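Local coordinates for protein CurF (Lyngbya majuscula, PDB 2Q35) that probably catalyses a decarboxylation during beta-branching of a polyketide chain, as a crotonase-family domain of the enoyl-CoA hydratase/isomerase type, at residues A[23-28]-A[54-59]; A[92-97]-A[112-117]; A[117-122]-A[173-178]. The protein carries 1 engineered substitution. All coordinates share one frame; numbering follows the deposited sequence.

How the contacts relate
Following the chain from its N terminus, contact 1 closes first: it brings the loop after strand 13-18 back against the loop after strand 50-54, with helix 29-44 in the span between. Contact 2 then pairs strand 93-97 with strand 114-118, enclosing strand 100-102 and helix 104-110. Contact 3 continues from F117, shared with contact 2, and adds strand 175-176 to the same sheet after a helix-rich span of some fifty residues. The three follow in series; none nests inside or crosses another. T54 OG1 of contact 1 probably hydrogen-bonds A96 O of contact 2 at 2.8 Å, and N58 of contact 1 packs on R178 of contact 3.

Contact 1. Residues A[23-28]-A[54-59]; sequences SRNGFS and TGYGNY
A type II' beta turn running from Y56 to Y59 supplies two tyrosine rings, and R24 and N25 of a neighbouring loop settle against them. Y59 takes the aliphatic part of R24 on one face: CB stands 3.7 Å from the ring centroid and only 3° off the normal, a CH-pi contact over the middle of the ring. Farther out, R24 CG lies 3.6 Å from Y59 CE2. The two side chains run alongside each other in the same direction, the R24 chain bending at chi2 and chi3, which place CD and NE. The guanidinium plane is almost perpendicular to the ring. The polar end has its own partner, NH1 bonding to S22 O.

N25 deals with the other tyrosine. Its CG lies in the plane of the Y56 ring, at the edge, and OD1 comes within 3.3 Å of Y56 CE1; the side chains run antiparallel alongside one another, with amide and ring planes 73° apart. At the far end, Y56 OH meets R24 CA at 3.4 Å. The buried amide of N25 is fixed by bonds from outside: OD1 accepts from D20 N, while ND2 donates to M18 O and F60 O. N25 thus links the end of strand 13-18 and D20 just after it to F60, the residue following the turn.

The turn closes on itself through two reciprocal bonds, Y59 N to Y56 O at 3.0 Å and Y56 N to Y59 O at 3.1 Å. The contact joins the loop between strand 13-18 and helix 29-44 to the loop between strand 50-54 and helix 66-73.

Contact 2. Residues A[92-97]-A[112-117]; sequences PIIAAM and ADFVVF
P92 begins the contact by setting its CA 3.4 Å from D113 OD2. The same oxygen receives the backbone N of I93 at 2.8 Å, through its anti lone pair, in a fairly straight bond. K204 NZ also forms a salt bridge with OD2, and this probably helps to stabilise the negative charge of the buried carboxylate. I93 O accepts twice, from D113 N and, at 3.1 Å, from F114 N, so the carbonyl is gripped just where segment 112-117 enters its strand. Beside it, I93 CG2 touches A112 CB.

From I94 onward the two strands pair in parallel, their axes 11° apart. I94 lies on the same face of the sheet as F114 and V116: its CG1 packs on F114 CB at 3.9 Å, and CG2 reaches toward V116 CG2. A95 uses both polar backbone atoms, N donating to F114 O in a nearly straight bond (171°) and O accepting from V116 N, while its small CB rests on A112 CB on the other face. M97 N then bonds to V116 O at 2.9 Å. The M97 side chain runs alongside F117, and the bend at chi3 (-50°) turns CE over one ring face, 3.4 Å from F117 CE1 and offset toward the rim. This is a CH-pi contact of the methyl, within a broader Met-aromatic pairing. CE also packs on V115 CG1 at 3.7 Å.

Joined through helix 104-110, the two adjacent parallel strands form a beta-alpha-beta crossover in the core sheet of the crotonase fold. Strand 50-54 lies along the far edge of 93-97, helix 178-192 covers the face of I94, F114 and V116, and Y156 of the second subunit meets the F114 ring edge-to-face.

Contact 3. Residues A[117-122]-A[173-178]; sequences FSQESV and FPVVSR
F117 and V175 form the tight half of this contact, a short parallel ladder. F117 N donates to P174 O at 3.0 Å, nearly straight at 167° and in the carbonyl plane, and F117 O returns the link by accepting from V176 N. V176 O in turn takes Q119 N at 2.8 Å, with the donor above the carbonyl plane. Side chains fill in around these bonds: F117 CB meets V175 CG2, and F117 CE2 lies 3.7 Å from F173 CB, the two rings inclined to each other, neither stacked nor edge-to-face. V175 CG1 packs against Q119 CA at 3.8 Å.

The looser part is polar, with E120 exposed and R178 partly so. E120 is bent at chi2 (83°), which swings CD back toward the second segment, and OE1 accepts the backbone N of R178 at 2.8 Å on its syn side, 24° out of the carboxylate plane. The charged groups of E120 and R178 are near but not in contact. The buried hydroxyls of S118 and S121 sit inside this polar part: S118 OG accepts from E120 N in an ST turn, shares a hydrogen bond with S121 OG and lies over one face of the R178 guanidinium. A water reached by R178 NH2 at 2.6 Å and by S121 OG bridges the two segments, sitting at the guanidinium edge. The Q119 amide passes beside S177 OG without bonding to it.

Strand 175-176 is an outermost strand of the sheet within this chain, next to 114-118. Helix 178-192 packs on S118 and V176, helix 138-146 meets F173, and Y123 meets the F117 ring edge-to-face.

Contact 1. Residues A[23-28]-A[54-59]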
loop_
_atom_site.group_PDB
_atom_site.type_symbol
_atom_site.label_atom_id
_atom_site.label_comp_id
_atom_site.label_asym_id
_atom_site.label_seq_id
_atom_site.Cartn_x
_atom_site.Cartn_y
_atom_site.Cartn_z
ATOM N N SER A 23 -34.521 5.275 -9.442
ATOM C CA SER A 23 -33.670 5.803 -8.381
ATOM C C SER A 23 -32.214 5.942 -8.826
ATOM O O SER A 23 -31.345 6.295 -8.017
ATOM C CB SER A 23 -33.710 4.880 -7.159
ATOM O OG SER A 23 -32.973 3.692 -7.409
ATOM N N ARG A 24 -31.967 5.644 -10.103
ATOM C CA ARG A 24 -30.613 5.609 -10.666
ATOM C C ARG A 24 -29.743 4.671 -9.840
ATOM O O ARG A 24 -28.656 5.050 -9.379
ATOM C CB ARG A 24 -30.001 7.004 -10.681
ATOM C CG ARG A 24 -30.699 7.959 -11.643
ATOM C CD ARG A 24 -30.649 9.394 -11.152
ATOM N NE ARG A 24 -31.236 9.586 -9.817
ATOM C CZ ARG A 24 -32.505 9.345 -9.465
ATOM N NH1 ARG A 24 -33.394 8.865 -10.330
ATOM N NH2 ARG A 24 -32.889 9.572 -8.215
ATOM N N ASN A 25 -30.248 3.460 -9.607
ATOM C CA ASN A 25 -29.559 2.474 -8.792
ATOM C C ASN A 25 -29.173 2.971 -7.398
ATOM O O ASN A 25 -28.075 2.694 -6.895
ATOM C CB ASN A 25 -28.348 1.885 -9.528
ATOM C CG ASN A 25 -28.747 0.939 -10.650
ATOM O OD1 ASN A 25 -29.929 0.660 -10.862
ATOM N ND2 ASN A 25 -27.751 0.428 -11.372
ATOM N N GLY A 26 -30.086 3.723 -6.790
ATOM C CA GLY A 26 -29.957 4.099 -5.394
ATOM C C GLY A 26 -30.228 2.892 -4.519
ATOM O O GLY A 26 -30.610 1.822 -5.011
ATOM N N PHE A 27 -30.026 3.078 -3.221
ATOM C CA PHE A 27 -30.321 2.069 -2.212
ATOM C C PHE A 27 -31.827 2.055 -1.927
ATOM O O PHE A 27 -32.266 2.202 -0.769
ATOM C CB PHE A 27 -29.502 2.336 -0.941
ATOM C CG PHE A 27 -28.029 2.046 -1.084
ATOM C CD1 PHE A 27 -27.530 1.401 -2.216
ATOM C CD2 PHE A 27 -27.144 2.384 -0.070
ATOM C CE1 PHE A 27 -26.170 1.103 -2.343
ATOM C CE2 PHE A 27 -25.783 2.095 -0.196
ATOM C CZ PHE A 27 -25.305 1.447 -1.341
ATOM N N SER A 28 -32.615 1.902 -2.996
ATOM C CA SER A 28 -34.088 1.872 -2.920
ATOM C C SER A 28 -34.515 0.545 -2.298
ATOM O O SER A 28 -33.757 -0.423 -2.353
ATOM C CB SER A 28 -34.691 1.986 -4.324
ATOM O OG SER A 28 -34.274 0.885 -5.122
ATOM N N THR A 54 -23.013 -5.426 -11.614
ATOM C CA THR A 54 -22.936 -4.262 -12.508
ATOM C C THR A 54 -24.244 -3.462 -12.446
ATOM O O THR A 54 -25.248 -3.914 -11.866
ATOM C CB THR A 54 -22.546 -4.694 -13.939
ATOM O OG1 THR A 54 -22.034 -3.564 -14.668
ATOM C CG2 THR A 54 -23.730 -5.319 -14.700
ATOM N N GLY A 55 -24.208 -2.273 -13.042
ATOM C CA GLY A 55 -25.375 -1.388 -13.152
ATOM C C GLY A 55 -26.022 -1.382 -14.532
ATOM O O GLY A 55 -25.977 -2.374 -15.277
ATOM N N TYR A 56 -26.615 -0.238 -14.870
ATOM C CA TYR A 56 -27.251 -0.035 -16.163
ATOM C C TYR A 56 -26.904 1.379 -16.603
ATOM O O TYR A 56 -26.795 2.308 -15.769
ATOM C CB TYR A 56 -28.770 -0.132 -16.008
ATOM C CG TYR A 56 -29.390 1.143 -15.466
ATOM C CD1 TYR A 56 -29.443 1.386 -14.087
ATOM C CD2 TYR A 56 -29.890 2.119 -16.329
ATOM C CE1 TYR A 56 -29.981 2.579 -13.581
ATOM C CE2 TYR A 56 -30.432 3.310 -15.828
ATOM C CZ TYR A 56 -30.475 3.525 -14.455
ATOM O OH TYR A 56 -31.025 4.694 -13.964
ATOM N N GLY A 57 -26.776 1.561 -17.912
ATOM C CA GLY A 57 -26.593 2.909 -18.447
ATOM C C GLY A 57 -25.441 3.619 -17.760
ATOM O O GLY A 57 -24.333 3.077 -17.664
ATOM N N ASN A 58 -25.728 4.820 -17.270
ATOM C CA ASN A 58 -24.714 5.723 -16.723
ATOM C C ASN A 58 -24.411 5.515 -15.242
ATOM O O ASN A 58 -23.594 6.257 -14.696
ATOM C CB ASN A 58 -25.147 7.175 -16.918
ATOM C CG ASN A 58 -25.041 7.630 -18.365
ATOM O OD1 ASN A 58 -24.196 7.143 -19.118
ATOM N ND2 ASN A 58 -25.894 8.563 -18.752
ATOM N N TYR A 59 -25.080 4.544 -14.616
ATOM C CA TYR A 59 -25.040 4.384 -13.155
ATOM C C TYR A 59 -24.658 2.987 -12.720
ATOM O O TYR A 59 -25.263 1.991 -13.157
ATOM C CB TYR A 59 -26.397 4.718 -12.536
ATOM C CG TYR A 59 -26.816 6.128 -12.786
ATOM C CD1 TYR A 59 -26.335 7.157 -11.993
ATOM C CD2 TYR A 59 -27.661 6.431 -13.847
ATOM C CE1 TYR A 59 -26.705 8.484 -12.247
ATOM C CE2 TYR A 59 -28.043 7.744 -14.111
ATOM C CZ TYR A 59 -27.551 8.758 -13.313
ATOM O OH TYR A 59 -27.954 10.049 -13.573
#

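Contact 2. Residues A[92-97]-A[112-117]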
loop_
_atom_site.group_PDB
_atom_site.type_symbol
_atom_site.label_atom_id
_atom_site.label_comp_id
_atom_site.label_asym_id
_atom_site.label_seq_id
_atom_site.Cartn_x
_atom_site.Cartn_y
_atom_site.Cartn_z
ATOM N N PRO A 92 -15.948 -15.408 -5.348
ATOM C CA PRO A 92 -15.429 -14.084 -5.742
ATOM C C PRO A 92 -16.434 -13.225 -6.515
ATOM O O PRO A 92 -17.222 -13.738 -7.335
ATOM C CB PRO A 92 -14.253 -14.411 -6.680
ATOM C CG PRO A 92 -14.060 -15.855 -6.656
ATOM C CD PRO A 92 -15.120 -16.528 -5.827
ATOM N N ILE A 93 -16.392 -11.931 -6.222
ATOM C CA ILE A 93 -17.243 -10.939 -6.872
ATOM C C ILE A 93 -16.366 -9.910 -7.586
ATOM O O ILE A 93 -15.395 -9.402 -7.000
ATOM C CB ILE A 93 -18.145 -10.210 -5.837
ATOM C CG1 ILE A 93 -19.031 -11.185 -5.072
ATOM C CG2 ILE A 93 -19.024 -9.098 -6.503
ATOM C CD1 ILE A 93 -19.724 -10.479 -3.869
ATOM N N ILE A 94 -16.704 -9.607 -8.845
ATOM C CA ILE A 94 -16.084 -8.506 -9.598
ATOM C C ILE A 94 -17.120 -7.395 -9.775
ATOM O O ILE A 94 -18.194 -7.632 -10.321
ATOM C CB ILE A 94 -15.647 -8.979 -10.996
ATOM C CG1 ILE A 94 -14.695 -10.189 -10.893
ATOM C CG2 ILE A 94 -15.012 -7.828 -11.816
ATOM C CD1 ILE A 94 -14.387 -10.911 -12.216
ATOM N N ALA A 95 -16.814 -6.186 -9.305
ATOM C CA ALA A 95 -17.757 -5.072 -9.425
ATOM C C ALA A 95 -17.396 -4.362 -10.715
ATOM O O ALA A 95 -16.348 -3.720 -10.783
ATOM C CB ALA A 95 -17.614 -4.113 -8.284
ATOM N N ALA A 96 -18.271 -4.480 -11.688
ATOM C CA ALA A 96 -18.047 -3.819 -12.997
ATOM C C ALA A 96 -18.768 -2.478 -12.950
ATOM O O ALA A 96 -19.966 -2.373 -13.238
ATOM C CB ALA A 96 -18.563 -4.697 -14.151
ATOM N N MET A 97 -18.056 -1.461 -12.486
ATOM C CA MET A 97 -18.672 -0.171 -12.252
ATOM C C MET A 97 -18.603 0.616 -13.577
ATOM O O MET A 97 -17.747 1.481 -13.756
ATOM C CB MET A 97 -17.996 0.550 -11.098
ATOM C CG MET A 97 -18.032 -0.252 -9.804
ATOM S SD MET A 97 -17.670 0.742 -8.323
ATOM C CE MET A 97 -16.166 1.584 -8.830
ATOM N N ALA A 112 -16.341 -5.551 -3.114
ATOM C CA ALA A 112 -16.087 -6.716 -3.976
ATOM C C ALA A 112 -14.604 -7.103 -3.983
ATOM O O ALA A 112 -13.729 -6.372 -3.515
ATOM C CB ALA A 112 -16.575 -6.454 -5.426
ATOM N N ASP A 113 -14.320 -8.280 -4.519
ATOM C CA ASP A 113 -12.953 -8.767 -4.518
ATOM C C ASP A 113 -12.106 -8.128 -5.599
ATOM O O ASP A 113 -10.897 -7.924 -5.421
ATOM C CB ASP A 113 -12.958 -10.278 -4.654
ATOM C CG ASP A 113 -13.807 -10.922 -3.576
ATOM O OD1 ASP A 113 -13.384 -10.943 -2.387
ATOM O OD2 ASP A 113 -14.937 -11.327 -3.891
ATOM N N PHE A 114 -12.757 -7.801 -6.708
ATOM C CA PHE A 114 -12.126 -7.099 -7.832
ATOM C C PHE A 114 -13.043 -5.963 -8.257
ATOM O O PHE A 114 -14.262 -6.046 -8.077
ATOM C CB PHE A 114 -11.987 -8.062 -8.996
ATOM C CG PHE A 114 -11.053 -9.207 -8.711
ATOM C CD1 PHE A 114 -11.546 -10.404 -8.191
ATOM C CD2 PHE A 114 -9.692 -9.085 -8.948
ATOM C CE1 PHE A 114 -10.681 -11.456 -7.915
ATOM C CE2 PHE A 114 -8.828 -10.139 -8.701
ATOM C CZ PHE A 114 -9.321 -11.307 -8.158
ATOM N N VAL A 115 -12.465 -4.892 -8.819
ATOM C CA VAL A 115 -13.263 -3.709 -9.141
ATOM C C VAL A 115 -12.739 -3.187 -10.479
ATOM O O VAL A 115 -11.523 -3.171 -10.713
ATOM C CB VAL A 115 -13.127 -2.610 -8.073
ATOM C CG1 VAL A 115 -14.046 -1.437 -8.360
ATOM C CG2 VAL A 115 -13.438 -3.190 -6.654
ATOM N N VAL A 116 -13.670 -2.800 -11.350
ATOM C CA VAL A 116 -13.311 -2.167 -12.651
ATOM C C VAL A 116 -14.070 -0.841 -12.728
ATOM O O VAL A 116 -15.285 -0.779 -12.457
ATOM C CB VAL A 116 -13.701 -3.037 -13.863
ATOM C CG1 VAL A 116 -13.132 -2.407 -15.164
ATOM C CG2 VAL A 116 -13.184 -4.467 -13.711
ATOM N N PHE A 117 -13.360 0.233 -13.121
ATOM C CA PHE A 117 -13.934 1.581 -13.137
ATOM C C PHE A 117 -14.040 2.015 -14.598
ATOM O O PHE A 117 -13.266 1.512 -15.424
ATOM C CB PHE A 117 -12.985 2.600 -12.489
ATOM C CG PHE A 117 -12.900 2.510 -10.985
ATOM C CD1 PHE A 117 -13.461 3.504 -10.200
ATOM C CD2 PHE A 117 -12.187 1.489 -10.391
ATOM C CE1 PHE A 117 -13.369 3.439 -8.774
ATOM C CE2 PHE A 117 -12.094 1.410 -8.995
ATOM C CZ PHE A 117 -12.686 2.395 -8.201
#

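Contact 3. Residues A[117-122]-A[173-178]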
loop_
_atom_site.group_PDB
_atom_site.type_symbol
_atom_site.label_atom_id
_atom_site.label_comp_id
_atom_site.label_asym_id
_atom_site.label_seq_id
_atom_site.Cartn_x
_atom_site.Cartn_y
_atom_site.Cartn_z
ATOM N N PHE A 117 -13.360 0.233 -13.121
ATOM C CA PHE A 117 -13.934 1.581 -13.137
ATOM C C PHE A 117 -14.040 2.015 -14.598
ATOM O O PHE A 117 -13.266 1.512 -15.424
ATOM C CB PHE A 117 -12.985 2.600 -12.489
ATOM C CG PHE A 117 -12.900 2.510 -10.985
ATOM C CD1 PHE A 117 -13.461 3.504 -10.200
ATOM C CD2 PHE A 117 -12.187 1.489 -10.391
ATOM C CE1 PHE A 117 -13.369 3.439 -8.774
ATOM C CE2 PHE A 117 -12.094 1.410 -8.995
ATOM C CZ PHE A 117 -12.686 2.395 -8.201
ATOM N N SER A 118 -14.996 2.905 -14.870
ATOM C CA SER A 118 -15.165 3.554 -16.201
ATOM C C SER A 118 -14.368 4.855 -16.240
ATOM O O SER A 118 -14.454 5.693 -15.335
ATOM C CB SER A 118 -16.654 3.848 -16.424
ATOM O OG SER A 118 -16.854 4.890 -17.390
ATOM N N GLN A 119 -13.666 5.085 -17.353
ATOM C CA GLN A 119 -12.892 6.296 -17.536
ATOM C C GLN A 119 -13.740 7.554 -17.478
ATOM O O GLN A 119 -13.298 8.569 -16.959
ATOM C CB GLN A 119 -12.199 6.272 -18.901
ATOM C CG GLN A 119 -11.041 5.322 -19.029
ATOM C CD GLN A 119 -10.560 5.165 -20.495
ATOM O OE1 GLN A 119 -9.612 4.417 -20.774
ATOM N NE2 GLN A 119 -11.223 5.852 -21.421
ATOM N N GLU A 120 -14.954 7.472 -18.013
ATOM C CA GLU A 120 -15.810 8.647 -18.224
ATOM C C GLU A 120 -16.722 8.964 -17.043
ATOM O O GLU A 120 -17.248 10.077 -16.937
ATOM C CB GLU A 120 -16.680 8.450 -19.476
ATOM C CG GLU A 120 -15.914 8.344 -20.800
ATOM C CD GLU A 120 -15.387 6.939 -21.091
ATOM O OE1 GLU A 120 -15.623 6.012 -20.277
ATOM O OE2 GLU A 120 -14.725 6.772 -22.148
ATOM N N SER A 121 -16.910 7.985 -16.165
ATOM C CA SER A 121 -17.878 8.120 -15.075
ATOM C C SER A 121 -17.249 8.785 -13.876
ATOM O O SER A 121 -16.024 8.924 -13.800
ATOM C CB SER A 121 -18.444 6.750 -14.726
ATOM O OG SER A 121 -19.073 6.199 -15.875
ATOM N N VAL A 122 -18.098 9.170 -12.925
ATOM C CA VAL A 122 -17.697 9.920 -11.766
ATOM C C VAL A 122 -17.850 9.039 -10.520
ATOM O O VAL A 122 -18.789 8.258 -10.444
ATOM C CB VAL A 122 -18.527 11.258 -11.732
ATOM C CG1 VAL A 122 -18.950 11.669 -10.382
ATOM C CG2 VAL A 122 -17.735 12.347 -12.487
ATOM N N PHE A 173 -6.632 -0.105 -9.532
ATOM C CA PHE A 173 -7.656 -0.931 -10.180
ATOM C C PHE A 173 -7.665 -0.578 -11.649
ATOM O O PHE A 173 -7.238 0.520 -12.002
ATOM C CB PHE A 173 -9.046 -0.639 -9.622
ATOM C CG PHE A 173 -9.286 -1.205 -8.249
ATOM C CD1 PHE A 173 -9.440 -2.569 -8.076
ATOM C CD2 PHE A 173 -9.380 -0.372 -7.152
ATOM C CE1 PHE A 173 -9.686 -3.112 -6.824
ATOM C CE2 PHE A 173 -9.630 -0.902 -5.885
ATOM C CZ PHE A 173 -9.791 -2.273 -5.730
ATOM N N PRO A 174 -8.161 -1.487 -12.514
ATOM C CA PRO A 174 -8.238 -1.102 -13.937
ATOM C C PRO A 174 -9.308 -0.049 -14.173
ATOM O O PRO A 174 -10.379 -0.072 -13.549
ATOM C CB PRO A 174 -8.609 -2.392 -14.669
ATOM C CG PRO A 174 -8.889 -3.415 -13.628
ATOM C CD PRO A 174 -8.629 -2.865 -12.260
ATOM N N VAL A 175 -8.992 0.878 -15.075
ATOM C CA VAL A 175 -9.929 1.921 -15.445
ATOM C C VAL A 175 -9.946 1.893 -16.963
ATOM O O VAL A 175 -8.921 2.155 -17.590
ATOM C CB VAL A 175 -9.481 3.318 -14.965
ATOM C CG1 VAL A 175 -10.585 4.340 -15.243
ATOM C CG2 VAL A 175 -9.142 3.313 -13.461
ATOM N N VAL A 176 -11.107 1.580 -17.526
ATOM C CA VAL A 176 -11.244 1.431 -18.987
ATOM C C VAL A 176 -12.457 2.182 -19.507
ATOM O O VAL A 176 -13.276 2.674 -18.735
ATOM C CB VAL A 176 -11.271 -0.064 -19.447
ATOM C CG1 VAL A 176 -10.023 -0.821 -18.945
ATOM C CG2 VAL A 176 -12.543 -0.810 -18.961
ATOM N N SER A 177 -12.558 2.334 -20.831
ATOM C CA SER A 177 -13.675 3.084 -21.366
ATOM C C SER A 177 -14.972 2.417 -20.969
ATOM O O SER A 177 -15.042 1.179 -20.872
ATOM C CB SER A 177 -13.598 3.147 -22.888
ATOM O OG SER A 177 -12.307 3.541 -23.306
ATOM N N ARG A 178 -15.998 3.235 -20.760
ATOM C CA ARG A 178 -17.301 2.760 -20.308
ATOM C C ARG A 178 -17.798 1.545 -21.092
ATOM O O ARG A 178 -18.243 0.575 -20.483
ATOM C CB ARG A 178 -18.315 3.914 -20.342
ATOM C CG ARG A 178 -19.762 3.486 -20.589
ATOM C CD ARG A 178 -20.683 3.672 -19.380
ATOM N NE ARG A 178 -20.730 5.037 -18.824
ATOM C CZ ARG A 178 -20.667 6.168 -19.532
ATOM N NH1 ARG A 178 -20.556 6.140 -20.853
ATOM N NH2 ARG A 178 -20.719 7.340 -18.915
HETATM O O HOH W 1 -7.433 1.771 -20.122
HETATM O O HOH W 2 -21.547 7.145 -16.507
#